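Local coordinates for protein SAV1430 (Staphylococcus aureus subsp. aureus Mu50, PDB 2FFM) that is of unknown function but carries the N-terminal domain of Nfu/NifU scaffold proteins, so it may take part in iron-sulfur cluster assembly, at residues D29-V34 with K52-V57; N43-V48 with P76-V81. All blocks are in the same frame, centred on the assembly; numbering follows the deposited sequence.

Interaction 1: D29-V34 with K52-V57; sequences DTYTKV and KSIFHV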
ATOM      1  N   ASP A  29       1.943  11.014  -2.912  1.00 36.53           N
ATOM      2  CA  ASP A  29       1.033  11.204  -1.787  1.00 37.04           C
ATOM      3  C   ASP A  29       1.342  10.155  -0.722  1.00 36.93           C
ATOM      4  O   ASP A  29       1.563   8.991  -1.039  1.00 37.23           O
ATOM      5  CB  ASP A  29      -0.420  11.038  -2.237  1.00 38.25           C
ATOM      6  CG  ASP A  29      -1.018  12.316  -2.805  1.00 38.58           C
ATOM      7  OD1 ASP A  29      -1.459  13.184  -2.016  1.00 37.63           O
ATOM      8  OD2 ASP A  29      -1.048  12.447  -4.045  1.00 37.90           O
ATOM      9  N   THR A  30       1.362  10.578   0.537  1.00 35.68           N
ATOM     10  CA  THR A  30       1.622   9.678   1.651  1.00 34.86           C
ATOM     11  C   THR A  30       0.392   9.716   2.546  1.00 34.79           C
ATOM     12  O   THR A  30       0.079  10.744   3.149  1.00 33.36           O
ATOM     13  CB  THR A  30       2.854  10.113   2.468  1.00 35.04           C
ATOM     14  OG1 THR A  30       3.977  10.239   1.593  1.00 37.21           O
ATOM     15  CG2 THR A  30       3.176   9.084   3.545  1.00 33.36           C
ATOM     16  N   TYR A  31      -0.308   8.589   2.614  1.00 33.15           N
ATOM     17  CA  TYR A  31      -1.513   8.489   3.415  1.00 32.30           C
ATOM     18  C   TYR A  31      -1.244   7.728   4.690  1.00 33.47           C
ATOM     19  O   TYR A  31      -0.783   6.591   4.658  1.00 33.51           O
ATOM     20  CB  TYR A  31      -2.601   7.782   2.627  1.00 31.80           C
ATOM     21  CG  TYR A  31      -2.739   8.274   1.211  1.00 31.09           C
ATOM     22  CD1 TYR A  31      -2.251   7.520   0.147  1.00 29.77           C
ATOM     23  CD2 TYR A  31      -3.412   9.468   0.931  1.00 31.56           C
ATOM     24  CE1 TYR A  31      -2.440   7.926  -1.171  1.00 32.76           C
ATOM     25  CE2 TYR A  31      -3.608   9.893  -0.382  1.00 34.16           C
ATOM     26  CZ  TYR A  31      -3.123   9.111  -1.430  1.00 34.45           C
ATOM     27  OH  TYR A  31      -3.359   9.498  -2.726  1.00 34.68           O
ATOM     28  N   THR A  32      -1.547   8.360   5.819  1.00 36.10           N
ATOM     29  CA  THR A  32      -1.330   7.742   7.118  1.00 37.54           C
ATOM     30  C   THR A  32      -2.636   7.383   7.819  1.00 38.23           C
ATOM     31  O   THR A  32      -2.643   6.580   8.750  1.00 37.73           O
ATOM     32  CB  THR A  32      -0.493   8.670   8.039  1.00 37.43           C
ATOM     33  OG1 THR A  32      -1.172   9.919   8.187  1.00 39.30           O
ATOM     34  CG2 THR A  32       0.886   8.911   7.448  1.00 33.95           C
ATOM     35  N   LYS A  33      -3.736   7.976   7.365  1.00 39.53           N
ATOM     36  CA  LYS A  33      -5.052   7.729   7.956  1.00 42.07           C
ATOM     37  C   LYS A  33      -6.155   7.760   6.897  1.00 42.93           C
ATOM     38  O   LYS A  33      -6.013   8.413   5.866  1.00 43.99           O
ATOM     39  CB  LYS A  33      -5.351   8.781   9.029  1.00 43.01           C
ATOM     40  CG  LYS A  33      -5.204  10.236   8.557  1.00 45.27           C
ATOM     41  CD  LYS A  33      -5.524  11.239   9.682  1.00 45.96           C
ATOM     42  CE  LYS A  33      -5.189  12.691   9.297  1.00 45.73           C
ATOM     43  NZ  LYS A  33      -3.725  12.932   9.060  1.00 44.11           N
ATOM     44  N   VAL A  34      -7.259   7.069   7.156  1.00 42.43           N
ATOM     45  CA  VAL A  34      -8.352   7.031   6.194  1.00 43.05           C
ATOM     46  C   VAL A  34      -9.300   8.226   6.283  1.00 43.82           C
ATOM     47  O   VAL A  34      -9.548   8.761   7.369  1.00 44.83           O
ATOM     48  CB  VAL A  34      -9.197   5.748   6.352  1.00 42.84           C
ATOM     49  CG1 VAL A  34      -8.287   4.530   6.432  1.00 43.78           C
ATOM     50  CG2 VAL A  34     -10.074   5.841   7.577  1.00 42.78           C
ATOM     51  N   LYS A  52       0.962   0.723   8.506  1.00 30.80           N
ATOM     52  CA  LYS A  52       1.288   1.985   9.161  1.00 32.61           C
ATOM     53  C   LYS A  52       0.993   3.181   8.246  1.00 31.05           C
ATOM     54  O   LYS A  52       0.265   4.089   8.629  1.00 29.28           O
ATOM     55  CB  LYS A  52       2.766   1.992   9.587  1.00 35.55           C
ATOM     56  CG  LYS A  52       3.251   3.331  10.167  1.00 40.49           C
ATOM     57  CD  LYS A  52       2.803   3.538  11.615  1.00 45.22           C
ATOM     58  CE  LYS A  52       3.888   3.096  12.599  1.00 47.74           C
ATOM     59  NZ  LYS A  52       4.344   1.697  12.323  1.00 49.08           N
ATOM     60  N   SER A  53       1.567   3.183   7.047  1.00 31.57           N
ATOM     61  CA  SER A  53       1.340   4.273   6.102  1.00 32.89           C
ATOM     62  C   SER A  53       1.448   3.747   4.684  1.00 31.31           C
ATOM     63  O   SER A  53       1.813   2.591   4.469  1.00 30.64           O
ATOM     64  CB  SER A  53       2.373   5.390   6.284  1.00 34.49           C
ATOM     65  OG  SER A  53       3.581   5.059   5.615  1.00 36.03           O
ATOM     66  N   ILE A  54       1.154   4.618   3.722  1.00 30.34           N
ATOM     67  CA  ILE A  54       1.209   4.262   2.308  1.00 29.59           C
ATOM     68  C   ILE A  54       1.818   5.381   1.476  1.00 28.43           C
ATOM     69  O   ILE A  54       1.399   6.527   1.572  1.00 29.13           O
ATOM     70  CB  ILE A  54      -0.210   3.973   1.744  1.00 30.59           C
ATOM     71  CG1 ILE A  54      -0.846   2.812   2.502  1.00 29.28           C
ATOM     72  CG2 ILE A  54      -0.135   3.646   0.254  1.00 27.04           C
ATOM     73  CD1 ILE A  54      -0.056   1.533   2.390  1.00 34.91           C
ATOM     74  N   PHE A  55       2.821   5.047   0.675  1.00 28.95           N
ATOM     75  CA  PHE A  55       3.446   6.022  -0.209  1.00 27.47           C
ATOM     76  C   PHE A  55       2.946   5.647  -1.589  1.00 27.96           C
ATOM     77  O   PHE A  55       3.177   4.533  -2.043  1.00 26.12           O
ATOM     78  CB  PHE A  55       4.969   5.910  -0.179  1.00 25.59           C
ATOM     79  CG  PHE A  55       5.671   6.874  -1.106  1.00 22.87           C
ATOM     80  CD1 PHE A  55       5.574   8.248  -0.910  1.00 20.06           C
ATOM     81  CD2 PHE A  55       6.469   6.402  -2.148  1.00 20.91           C
ATOM     82  CE1 PHE A  55       6.269   9.139  -1.731  1.00 21.33           C
ATOM     83  CE2 PHE A  55       7.166   7.285  -2.975  1.00 20.46           C
ATOM     84  CZ  PHE A  55       7.068   8.655  -2.767  1.00 20.44           C
ATOM     85  N   HIS A  56       2.263   6.578  -2.248  1.00 29.88           N
ATOM     86  CA  HIS A  56       1.702   6.328  -3.569  1.00 30.92           C
ATOM     87  C   HIS A  56       2.242   7.288  -4.622  1.00 31.70           C
ATOM     88  O   HIS A  56       2.057   8.500  -4.511  1.00 32.98           O
ATOM     89  CB  HIS A  56       0.176   6.453  -3.515  1.00 30.87           C
ATOM     90  CG  HIS A  56      -0.507   6.026  -4.776  1.00 30.27           C
ATOM     91  ND1 HIS A  56      -1.852   6.225  -4.996  1.00 29.32           N
ATOM     92  CD2 HIS A  56      -0.035   5.389  -5.872  1.00 31.13           C
ATOM     93  CE1 HIS A  56      -2.179   5.725  -6.173  1.00 30.48           C
ATOM     94  NE2 HIS A  56      -1.095   5.211  -6.727  1.00 31.97           N
ATOM     95  N   VAL A  57       2.883   6.748  -5.656  1.00 32.23           N
ATOM     96  CA  VAL A  57       3.440   7.587  -6.716  1.00 33.22           C
ATOM     97  C   VAL A  57       3.669   6.816  -8.007  1.00 34.07           C
ATOM     98  O   VAL A  57       4.144   5.693  -7.974  1.00 35.90           O
ATOM     99  CB  VAL A  57       4.777   8.216  -6.281  1.00 31.93           C
ATOM    100  CG1 VAL A  57       5.837   7.150  -6.151  1.00 31.86           C
ATOM    101  CG2 VAL A  57       5.190   9.275  -7.275  1.00 33.04           C
TER

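Interaction 2: N43-V48 with P76-V81; sequences NDILKV and PKVEAV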
ATOM      1  N   ASN A  43      -8.101   3.616   1.392  1.00 26.18           N
ATOM      2  CA  ASN A  43      -8.642   3.557   2.755  1.00 26.28           C
ATOM      3  C   ASN A  43      -8.793   2.104   3.187  1.00 25.98           C
ATOM      4  O   ASN A  43      -8.695   1.789   4.364  1.00 22.89           O
ATOM      5  CB  ASN A  43     -10.020   4.230   2.852  1.00 25.32           C
ATOM      6  CG  ASN A  43      -9.959   5.728   2.674  1.00 24.78           C
ATOM      7  OD1 ASN A  43     -10.907   6.335   2.166  1.00 21.78           O
ATOM      8  ND2 ASN A  43      -8.855   6.340   3.100  1.00 22.74           N
ATOM      9  N   ASP A  44      -9.050   1.215   2.235  1.00 28.08           N
ATOM     10  CA  ASP A  44      -9.207  -0.171   2.614  1.00 30.75           C
ATOM     11  C   ASP A  44      -7.884  -0.758   3.051  1.00 30.35           C
ATOM     12  O   ASP A  44      -7.842  -1.567   3.969  1.00 32.07           O
ATOM     13  CB  ASP A  44      -9.822  -0.987   1.479  1.00 31.91           C
ATOM     14  CG  ASP A  44     -11.296  -0.646   1.249  1.00 34.65           C
ATOM     15  OD1 ASP A  44     -11.924   0.003   2.127  1.00 35.86           O
ATOM     16  OD2 ASP A  44     -11.838  -1.037   0.194  1.00 36.30           O
ATOM     17  N   ILE A  45      -6.796  -0.338   2.421  1.00 30.01           N
ATOM     18  CA  ILE A  45      -5.490  -0.848   2.798  1.00 29.90           C
ATOM     19  C   ILE A  45      -5.115  -0.351   4.195  1.00 30.78           C
ATOM     20  O   ILE A  45      -4.659  -1.128   5.028  1.00 32.70           O
ATOM     21  CB  ILE A  45      -4.416  -0.434   1.760  1.00 28.93           C
ATOM     22  CG1 ILE A  45      -4.750  -1.079   0.413  1.00 28.69           C
ATOM     23  CG2 ILE A  45      -3.026  -0.853   2.231  1.00 25.32           C
ATOM     24  CD1 ILE A  45      -3.765  -0.785  -0.700  1.00 28.75           C
ATOM     25  N   LEU A  46      -5.310   0.936   4.458  1.00 29.99           N
ATOM     26  CA  LEU A  46      -4.999   1.493   5.773  1.00 30.86           C
ATOM     27  C   LEU A  46      -5.746   0.802   6.924  1.00 29.97           C
ATOM     28  O   LEU A  46      -5.209   0.660   8.015  1.00 27.37           O
ATOM     29  CB  LEU A  46      -5.315   2.989   5.798  1.00 32.19           C
ATOM     30  CG  LEU A  46      -4.254   3.938   5.255  1.00 32.58           C
ATOM     31  CD1 LEU A  46      -3.781   3.466   3.900  1.00 37.26           C
ATOM     32  CD2 LEU A  46      -4.840   5.338   5.165  1.00 34.48           C
ATOM     33  N   LYS A  47      -6.985   0.388   6.674  1.00 30.34           N
ATOM     34  CA  LYS A  47      -7.792  -0.281   7.683  1.00 31.58           C
ATOM     35  C   LYS A  47      -7.248  -1.672   8.013  1.00 32.46           C
ATOM     36  O   LYS A  47      -7.718  -2.327   8.952  1.00 35.51           O
ATOM     37  CB  LYS A  47      -9.247  -0.407   7.216  1.00 32.46           C
ATOM     38  CG  LYS A  47     -10.046   0.890   7.202  1.00 34.29           C
ATOM     39  CD  LYS A  47     -11.457   0.663   6.661  1.00 36.37           C
ATOM     40  CE  LYS A  47     -12.182   1.995   6.439  1.00 39.29           C
ATOM     41  NZ  LYS A  47     -13.387   1.859   5.558  1.00 39.61           N
ATOM     42  N   VAL A  48      -6.273  -2.133   7.234  1.00 32.67           N
ATOM     43  CA  VAL A  48      -5.658  -3.436   7.468  1.00 32.12           C
ATOM     44  C   VAL A  48      -4.771  -3.364   8.704  1.00 32.27           C
ATOM     45  O   VAL A  48      -3.895  -2.510   8.799  1.00 31.05           O
ATOM     46  CB  VAL A  48      -4.813  -3.874   6.256  1.00 32.09           C
ATOM     47  CG1 VAL A  48      -4.047  -5.143   6.585  1.00 31.96           C
ATOM     48  CG2 VAL A  48      -5.723  -4.108   5.062  1.00 31.76           C
ATOM     49  N   PRO A  76      -1.333 -10.657   2.780  1.00 37.92           N
ATOM     50  CA  PRO A  76      -2.520 -11.291   2.205  1.00 38.17           C
ATOM     51  C   PRO A  76      -3.767 -10.426   2.322  1.00 38.48           C
ATOM     52  O   PRO A  76      -4.593 -10.368   1.403  1.00 37.12           O
ATOM     53  CB  PRO A  76      -2.627 -12.594   2.992  1.00 38.08           C
ATOM     54  CG  PRO A  76      -1.992 -12.256   4.303  1.00 39.00           C
ATOM     55  CD  PRO A  76      -0.788 -11.470   3.881  1.00 37.88           C
ATOM     56  N   LYS A  77      -3.907  -9.752   3.455  1.00 39.30           N
ATOM     57  CA  LYS A  77      -5.068  -8.893   3.642  1.00 40.34           C
ATOM     58  C   LYS A  77      -4.926  -7.675   2.732  1.00 41.26           C
ATOM     59  O   LYS A  77      -5.918  -7.130   2.248  1.00 43.00           O
ATOM     60  CB  LYS A  77      -5.186  -8.460   5.105  1.00 39.78           C
ATOM     61  CG  LYS A  77      -5.382  -9.607   6.076  1.00 39.77           C
ATOM     62  CD  LYS A  77      -5.367  -9.094   7.498  1.00 42.55           C
ATOM     63  CE  LYS A  77      -5.337 -10.218   8.522  1.00 42.23           C
ATOM     64  NZ  LYS A  77      -5.177  -9.656   9.901  1.00 41.73           N
ATOM     65  N   VAL A  78      -3.685  -7.265   2.488  1.00 40.40           N
ATOM     66  CA  VAL A  78      -3.434  -6.126   1.629  1.00 39.79           C
ATOM     67  C   VAL A  78      -3.809  -6.437   0.191  1.00 40.30           C
ATOM     68  O   VAL A  78      -4.401  -5.605  -0.489  1.00 41.24           O
ATOM     69  CB  VAL A  78      -1.962  -5.705   1.673  1.00 38.99           C
ATOM     70  CG1 VAL A  78      -1.695  -4.651   0.608  1.00 35.18           C
ATOM     71  CG2 VAL A  78      -1.625  -5.164   3.051  1.00 38.18           C
ATOM     72  N   GLU A  79      -3.464  -7.632  -0.266  1.00 39.75           N
ATOM     73  CA  GLU A  79      -3.776  -8.036  -1.628  1.00 40.63           C
ATOM     74  C   GLU A  79      -5.256  -8.352  -1.742  1.00 40.15           C
ATOM     75  O   GLU A  79      -5.838  -8.238  -2.812  1.00 40.62           O
ATOM     76  CB  GLU A  79      -2.942  -9.261  -2.016  1.00 41.48           C
ATOM     77  CG  GLU A  79      -3.122  -9.723  -3.458  1.00 44.28           C
ATOM     78  CD  GLU A  79      -4.273 -10.700  -3.632  1.00 46.23           C
ATOM     79  OE1 GLU A  79      -4.563 -11.094  -4.786  1.00 46.80           O
ATOM     80  OE2 GLU A  79      -4.889 -11.081  -2.614  1.00 48.42           O
ATOM     81  N   ALA A  80      -5.865  -8.743  -0.627  1.00 40.45           N
ATOM     82  CA  ALA A  80      -7.284  -9.076  -0.611  1.00 40.17           C
ATOM     83  C   ALA A  80      -8.143  -7.862  -0.970  1.00 40.22           C
ATOM     84  O   ALA A  80      -9.282  -8.000  -1.419  1.00 39.71           O
ATOM     85  CB  ALA A  80      -7.677  -9.609   0.757  1.00 39.36           C
ATOM     86  N   VAL A  81      -7.588  -6.672  -0.759  1.00 40.16           N
ATOM     87  CA  VAL A  81      -8.278  -5.426  -1.059  1.00 39.16           C
ATOM     88  C   VAL A  81      -8.563  -5.325  -2.559  1.00 37.69           C
ATOM     89  O   VAL A  81      -9.657  -4.944  -2.958  1.00 35.11           O
ATOM     90  CB  VAL A  81      -7.425  -4.212  -0.600  1.00 39.23           C
ATOM     91  CG1 VAL A  81      -8.073  -2.902  -1.033  1.00 39.09           C
ATOM     92  CG2 VAL A  81      -7.251  -4.248   0.908  1.00 38.46           C
TER

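Interaction 1: D29-V34 with K52-V57
Asp29 opens the pairing with His56 through two backbone bonds: its N donates to His56 O, while its O receives His56 N at 2.8 Å in a nearly straight bond (169° at the hydrogen). The Asp29 carboxylate takes no part in this pairing; it forms a salt bridge with Arg23. Thr30 and Phe55 form the next, non-hydrogen-bonded pair and put their side chains on the other face of the sheet. Thr30 OG1 lies 3.6 Å from Phe55 CD1, in the plane of the ring and at its edge, and Thr30 CA makes a C-H...O contact with Ile54 O. A beta-branched threonine suits such an extended, exposed edge position. At Tyr31 the hydrogen-bonded pattern returns: Tyr31 N reaches Ile54 O at 2.9 Å, in the carbonyl plane, and Ile54 N gives its hydrogen to Tyr31 O. Chi1 -46° sets Tyr31 CG anti to its carbonyl carbon, beside the backbone N; the ring crosses the His56 side chain obliquely, CE1 lying 3.8 Å from His56 CB. The ring is buried and its OH bonds Arg23, so a tyrosine suits this place. Beyond the strand, Thr32 CG2 still packs on Ser53 CB at 4.0 Å. Across strand 51-57, Lys52 and Ser53 both face Asp64, a classic bulge in the neighbouring ladder with strand 60-65; this one is a regular antiparallel ladder, with 29-31 as one of the sheet's two outermost strands.

Interaction 2: N43-V48 with P76-V81
Val48 and Val81 both hold CG1 anti to the backbone N (chi1 173° and 174°), which leaves CG2 beside the N, and each valine thereby presents two methyls to the opposite segment. Val81 CG1 rests 3.6 Å from Asp44 CB, using the methylene of the aspartate and not its carboxylate. The same methyl lies 4.1 Å from Ile45 CG1, and Val81 CG2 approaches that carbon as well, so both branches touch it from the same side; the two side chains cross at about a right angle. Asp44 thus suits a boundary position, apolar at its root and polar at its end.

Ile45 is buried, and its branched shape serves two neighbours across the contact: CG1 meets Val81, while CG2 faces Val78 CG1 at 4.3 Å. Outside the two segments it also touches Ile54 of strand 51-57 and Phe82, which places it between the helices and the sheet. Val48 sends CG1 to within 3.8 Å of Lys77 CB, with Val78 CG2 slightly farther off. Lys77 contributes the foot of its side chain, and its extended chain carries the ammonium away from the valine, which lets a lysine occupy an exposed helix position beside an apolar patch. Val48 CG2 and Val81 CG2 meet more loosely, at 4.4 Å.

No hydrogen bond joins the segments. Valine and isoleucine side chains, with the CB atoms of Asp44 and Lys77, make the contact through apolar atoms. This is apolar packing of two helices, 40-46 and 71-80, at their C-terminal parts in an alpha-beta domain.

In the fold
The centres of interactions 1 and 2 lie about 12 Å apart, and their segments alternate along the chain: strand 29-31, helix 40-46, strand 51-57, then helix 71-80. The first contact sets an edge strand on the antiparallel sheet, whereas the second brings the two helices together. Helix 40-46 connects them, since it follows strand 29-31 and precedes strand 51-57. The two contacts also touch directly: Ile54 CG1 packs on Leu46 CD1, and Val34 on the same leucine. Sheet edge and helix pair therefore belong to one compact alpha-beta unit, within the region matched to the Nfu/NifU N-terminal family.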